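Local coordinates for RNA polymerase ECF-subfamily sigma factor (Streptomyces venezuelae, PDB 6DXO) that directs RNA polymerase to specific promoters as an ECF sigma factor, acting in aerial mycelium formation, and is held here by its anti-sigma partner, at the interface of chains A and B. Residues are numbered along the deposited sequence; one frame, centred on the assembly and turned at random. Chains: chain A, RNA polymerase ECF-subfamily sigma factor; chain B, BldN.

Contact 1: the interface of chains A and B. Residues chain A 93-94, 96-97, 104, 112; chain B 65, 69.
Beside B:Val65, the guanidinium NE of A:Arg97 makes a weak hydrogen bond of 3.3 Å to the amide OE1 of A:Gln104. This link joins helices 89-98 and 101-112 of sigma region 4 and may help to steady A:Arg97. The A:Arg97 chain is bent at its middle. Its CG methylene meets B:Val65 CG1 at 3.9 Å. The two methyls of B:Val65 are shared between the two region 4 helices. CG1 is anti to the backbone N (chi1 174°) and faces helix 89-98. CG2 turns instead to A:Leu112 CD1 at 3.7 Å, on helix 101-112. A:Val96 and A:Gln104 stand farther off, nearest to CG2.

One turn on, B:Gln69 and A:Leu93 slide past each other in opposite directions. The B:Gln69 chain is extended beyond CG. Its CG meets A:Leu93 CB at 3.4 Å, so aliphatic carbon packs on aliphatic carbon. A:Leu93 CD1 runs back to the partner's backbone and lies 3.7 Å from B:Gln69 CA. The B:Gln69 amide reaches past the leucine, and its plane stands 83° from the A:Arg97 guanidinium. The packing fits a role in holding region 4 against the anti-sigma helix. At the far end of the glutamine, NE2 lies 4.0 Å from A:Arg97 CG.

Contact 2: the interface of chains A and B. Residues chain A 7, 10, 12, 15, 52; chain B 70-71, 73-74.
B:Met74 reaches from the anti-sigma helix 60-78 into sigma-70 region 2 of this ECF factor, between A:Ala12, A:Phe15 and A:Leu52. Its side chain is poorly ordered, so details at its end are tentative. As modelled, the chain bends at chi2 and chi3. CB packs on A:Ala12 CB at 3.8 Å. CG touches both A:Leu52 and A:Phe15 CB, at 3.7 Å from A:Leu52 CD1. The bends carry the terminal methyl CE to the backbone of A:Gly10, in the loop ahead of helix 12-31.

A:Leu52 comes from helix 37-53 and crosses B:Met74 at a slant. Its CG is anti to the backbone N (chi1 177°), which directs CD1 toward the partner helix. That methyl lies 3.4 Å from the backbone carbonyl O of B:Leu70. It also rests 3.8 Å above one face of the A:Phe15 ring, offset toward the rim, and reaches B:Ala73 CB at 4.0 Å. One methyl therefore packs on both its own protein and the partner.

A:Phe15 meets B:Leu70 at an oblique angle. The ring carbons CD2 and CE2 do the touching, with CE2 at 3.7 Å from B:Leu70 CD2. B:Leu70 CB lies near the same two ring atoms. A:Ala12 CB lies across B:Met74 CB from A:Leu52, and B:Val71 turns CG1 to it at 3.8 Å. The small alanine probably lets the partner backbone come near, and the carbonyl of B:Val71 faces the same methyl.

Contact 3: the interface of chains A and B. Residues chain A 19, 23, 41, 44-45; chain B 58, 63, 66.
The ring of A:Tyr19 and the amide of B:Gln66 meet steeply, with their planes 74° apart. One ring face carries A:Ser23 CB, 3.4 Å above the plane and toward the rim. The phenol OH donates to the amide oxygen B:Gln66 OE1 at 2.7 Å. The C=O...donor angle is 131°, and the donor is slightly tilted from the carbonyl plane. The methylene CB of B:Gln66 lies 3.8 Å from A:Tyr19 CZ.

The amide uses both ends. NE2 donates to the backbone O of A:Glu41 at 2.8 Å. This donor sits well above the carbonyl plane rather than on a lone pair. The two bonds should fix the rotation of the amide. A:Ser45 CB packs against it, 3.8 Å from B:Gln66 CD.

The side-chain amino group NZ of B:Lys63 makes a short hydrogen bond of 2.5 Å to the hydroxyl A:Ser23 OG. The lysine bends at chi4 (-90°), which turns NZ toward that hydroxyl. A:Ser23 OG also donates weakly to the backbone O of A:Tyr19. B:Leu58 sends CD1 toward the phenol OH and A:Ser23 CB. Its CD2 meets A:Glu41 CG at 3.9 Å.

A:Thr44 and A:Ser45 belong to the polymerase core-binding motif, so the partner here probably blocks core RNA polymerase. The site lies between helices 12-31 and 37-53 of region 2, facing the start of anti-sigma helix 60-78 and the loop before it.

Contact 1: the interface of chains A and B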
# COMPACT_ATOMS: atom_id res chain seq x y z
N LEU A 93 -5.98 -5.27 -14.59
CA LEU A 93 -4.97 -4.76 -13.67
C LEU A 93 -3.94 -5.80 -13.21
O LEU A 93 -2.78 -5.46 -12.98
CB LEU A 93 -5.62 -4.05 -12.48
CG LEU A 93 -6.24 -2.69 -12.85
CD1 LEU A 93 -7.14 -2.15 -11.75
CD2 LEU A 93 -5.16 -1.68 -13.22
N ASP A 94 -4.35 -7.05 -13.06
CA ASP A 94 -3.37 -8.07 -12.69
C ASP A 94 -2.51 -8.43 -13.90
O ASP A 94 -1.36 -8.86 -13.76
CB ASP A 94 -4.02 -9.30 -12.05
CG ASP A 94 -4.68 -10.20 -13.06
OD1 ASP A 94 -5.90 -10.06 -13.28
OD2 ASP A 94 -3.97 -11.06 -13.62
N VAL A 96 -1.47 -6.04 -15.83
CA VAL A 96 -0.46 -4.98 -15.74
C VAL A 96 0.67 -5.35 -14.79
O VAL A 96 1.83 -5.06 -15.04
CB VAL A 96 -1.08 -3.63 -15.29
CG1 VAL A 96 0.02 -2.59 -15.11
CG2 VAL A 96 -2.12 -3.15 -16.29
N ARG A 97 0.31 -5.98 -13.67
CA ARG A 97 1.30 -6.36 -12.67
C ARG A 97 2.28 -7.41 -13.19
O ARG A 97 3.33 -7.62 -12.61
CB ARG A 97 0.61 -6.85 -11.39
CG ARG A 97 0.22 -5.74 -10.43
CD ARG A 97 1.15 -5.72 -9.21
NE ARG A 97 2.55 -5.55 -9.57
CZ ARG A 97 3.56 -5.64 -8.71
NH1 ARG A 97 3.33 -5.90 -7.43
NH2 ARG A 97 4.81 -5.47 -9.12
N GLN A 104 5.74 -2.06 -17.30
CA GLN A 104 4.77 -1.79 -16.24
C GLN A 104 4.75 -0.30 -15.87
O GLN A 104 3.70 0.33 -15.82
CB GLN A 104 5.03 -2.64 -15.00
CG GLN A 104 3.84 -2.61 -14.04
CD GLN A 104 3.96 -3.55 -12.86
OE1 GLN A 104 3.41 -3.28 -11.79
NE2 GLN A 104 4.65 -4.68 -13.05
N LEU A 112 -2.49 5.12 -16.20
CA LEU A 112 -3.04 5.21 -14.84
C LEU A 112 -2.82 6.58 -14.20
O LEU A 112 -3.63 7.03 -13.40
CB LEU A 112 -2.49 4.09 -13.96
CG LEU A 112 -2.92 2.68 -14.39
CD1 LEU A 112 -2.31 1.62 -13.49
CD2 LEU A 112 -4.44 2.55 -14.41
N VAL B 65 -0.75 1.21 -9.05
CA VAL B 65 -1.45 0.06 -9.59
C VAL B 65 -2.23 -0.65 -8.49
O VAL B 65 -3.40 -1.02 -8.67
CB VAL B 65 -0.50 -0.92 -10.28
CG1 VAL B 65 -1.23 -2.17 -10.70
CG2 VAL B 65 0.15 -0.26 -11.52
N GLN B 69 -6.20 -1.19 -8.29
CA GLN B 69 -6.75 -2.54 -8.13
C GLN B 69 -7.74 -2.60 -6.96
O GLN B 69 -8.77 -3.26 -7.05
CB GLN B 69 -5.64 -3.57 -7.90
CG GLN B 69 -4.90 -4.04 -9.15
CD GLN B 69 -3.85 -5.09 -8.85
OE1 GLN B 69 -3.92 -6.22 -9.33
NE2 GLN B 69 -2.86 -4.72 -8.03

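Contact 2: the interface of chains A and B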
# COMPACT_ATOMS: atom_id res chain seq x y z
N ALA A 7 -15.86 3.09 4.08
CA ALA A 7 -15.64 2.02 3.10
C ALA A 7 -16.69 0.92 3.25
O ALA A 7 -17.06 0.25 2.28
CB ALA A 7 -14.26 1.41 3.28
N GLY A 10 -19.28 1.10 0.97
CA GLY A 10 -18.99 0.91 -0.43
C GLY A 10 -18.52 2.16 -1.17
O GLY A 10 -18.45 2.16 -2.39
N ALA A 12 -15.84 3.52 -2.59
CA ALA A 12 -14.62 2.86 -3.02
C ALA A 12 -13.39 3.70 -2.71
O ALA A 12 -12.36 3.15 -2.35
CB ALA A 12 -14.68 2.53 -4.51
N PHE A 15 -11.80 3.33 0.67
CA PHE A 15 -10.88 2.20 0.81
C PHE A 15 -9.53 2.56 0.17
O PHE A 15 -8.47 2.17 0.63
CB PHE A 15 -11.42 0.91 0.19
CG PHE A 15 -10.67 -0.31 0.64
CD1 PHE A 15 -11.03 -0.98 1.80
CD2 PHE A 15 -9.57 -0.77 -0.08
CE1 PHE A 15 -10.32 -2.11 2.23
CE2 PHE A 15 -8.85 -1.89 0.35
CZ PHE A 15 -9.22 -2.55 1.50
N LEU A 52 -10.47 -6.27 2.29
CA LEU A 52 -11.57 -5.70 1.52
C LEU A 52 -12.65 -6.74 1.36
O LEU A 52 -13.83 -6.46 1.60
CB LEU A 52 -11.03 -5.26 0.15
CG LEU A 52 -12.03 -4.69 -0.87
CD1 LEU A 52 -11.27 -3.81 -1.86
CD2 LEU A 52 -12.73 -5.81 -1.58
N LEU B 70 -7.43 -1.92 -5.87
CA LEU B 70 -8.30 -2.01 -4.69
C LEU B 70 -9.60 -1.22 -4.87
O LEU B 70 -10.70 -1.67 -4.48
CB LEU B 70 -7.55 -1.53 -3.47
CG LEU B 70 -6.41 -2.48 -3.12
CD1 LEU B 70 -5.33 -1.79 -2.33
CD2 LEU B 70 -7.02 -3.67 -2.31
N VAL B 71 -9.49 -0.04 -5.47
CA VAL B 71 -10.66 0.79 -5.72
C VAL B 71 -11.60 0.07 -6.70
O VAL B 71 -12.81 0.07 -6.51
CB VAL B 71 -10.27 2.21 -6.22
CG1 VAL B 71 -11.51 3.01 -6.61
CG2 VAL B 71 -9.50 2.95 -5.14
N ALA B 73 -11.71 -3.28 -7.21
CA ALA B 73 -12.29 -4.42 -6.51
C ALA B 73 -13.50 -3.99 -5.69
O ALA B 73 -14.50 -4.70 -5.63
CB ALA B 73 -11.27 -5.09 -5.63
N MET B 74 -13.40 -2.83 -5.05
CA MET B 74 -14.50 -2.29 -4.26
C MET B 74 -15.71 -1.95 -5.13
O MET B 74 -16.85 -2.29 -4.80
CB MET B 74 -14.07 -1.04 -3.49
CG MET B 74 -13.92 -1.25 -1.99
SD MET B 74 -15.44 -1.83 -1.22
CE MET B 74 -16.65 -0.78 -2.00

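Contact 3: the interface of chains A and B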
# COMPACT_ATOMS: atom_id res chain seq x y z
N TYR A 19 -5.79 2.42 2.00
CA TYR A 19 -4.52 2.02 1.38
C TYR A 19 -3.45 3.10 1.51
O TYR A 19 -2.33 2.83 1.93
CB TYR A 19 -4.73 1.60 -0.08
CG TYR A 19 -3.42 1.23 -0.76
CD1 TYR A 19 -2.91 -0.06 -0.65
CD2 TYR A 19 -2.70 2.17 -1.47
CE1 TYR A 19 -1.70 -0.41 -1.25
CE2 TYR A 19 -1.49 1.84 -2.08
CZ TYR A 19 -1.00 0.54 -1.97
OH TYR A 19 0.19 0.22 -2.57
N SER A 23 -0.59 1.45 3.74
CA SER A 23 0.17 0.56 2.86
C SER A 23 1.64 0.45 3.22
O SER A 23 2.21 -0.65 3.18
CB SER A 23 0.00 0.91 1.37
OG SER A 23 0.46 2.22 1.13
N GLU A 41 5.80 -6.70 -2.19
CA GLU A 41 4.79 -5.89 -2.85
C GLU A 41 3.52 -6.70 -3.09
O GLU A 41 2.41 -6.23 -2.84
CB GLU A 41 5.31 -5.33 -4.19
CG GLU A 41 6.47 -4.34 -4.05
CD GLU A 41 7.21 -4.09 -5.36
OE1 GLU A 41 6.90 -4.76 -6.37
OE2 GLU A 41 8.10 -3.22 -5.38
N THR A 44 1.59 -7.38 -0.02
CA THR A 44 0.99 -6.16 0.51
C THR A 44 -0.36 -6.00 -0.18
O THR A 44 -1.38 -5.75 0.47
CB THR A 44 1.90 -4.92 0.25
OG1 THR A 44 3.12 -5.09 0.98
CG2 THR A 44 1.22 -3.64 0.73
N SER A 45 -0.35 -6.17 -1.49
CA SER A 45 -1.58 -6.13 -2.28
C SER A 45 -2.56 -7.17 -1.78
O SER A 45 -3.72 -6.87 -1.52
CB SER A 45 -1.26 -6.37 -3.75
OG SER A 45 -2.44 -6.56 -4.50
N LEU B 58 7.40 1.61 -0.36
CA LEU B 58 6.75 0.99 -1.50
C LEU B 58 6.99 1.86 -2.71
O LEU B 58 6.80 3.07 -2.63
CB LEU B 58 5.24 0.89 -1.26
CG LEU B 58 4.58 -0.43 -0.91
CD1 LEU B 58 3.09 -0.21 -0.63
CD2 LEU B 58 4.78 -1.44 -2.01
N LYS B 63 2.44 1.56 -5.99
CA LYS B 63 1.28 2.11 -5.28
C LYS B 63 0.15 2.50 -6.23
O LYS B 63 -1.04 2.32 -5.92
CB LYS B 63 1.68 3.32 -4.44
CG LYS B 63 2.49 3.01 -3.20
CD LYS B 63 2.55 4.26 -2.33
CE LYS B 63 3.21 4.00 -0.99
NZ LYS B 63 2.20 3.60 0.02
N GLN B 66 -1.59 -0.81 -7.33
CA GLN B 66 -2.28 -1.49 -6.23
C GLN B 66 -3.52 -0.72 -5.78
O GLN B 66 -4.56 -1.31 -5.53
CB GLN B 66 -1.35 -1.70 -5.04
CG GLN B 66 -0.17 -2.62 -5.38
CD GLN B 66 0.62 -3.08 -4.16
OE1 GLN B 66 0.60 -2.45 -3.10
NE2 GLN B 66 1.34 -4.18 -4.33

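All three contacts use helix 60-78 of chain B. The C-alpha centres of contact 1 and contact 2 are about 16 Å apart. Those of contacts 1 and 3 are about 12 Å apart, and those of contacts 2 and 3 about 14 Å. Contacts 2 and 3 share sigma helices 12-31 and 37-53 of region 2, and follow one another along the partner helix. Contact 1 lies on another side of that helix, against region 4. The anti-sigma helix is thus packed between the two sigma regions. This probably holds them in an arrangement unsuited to polymerase and promoter binding.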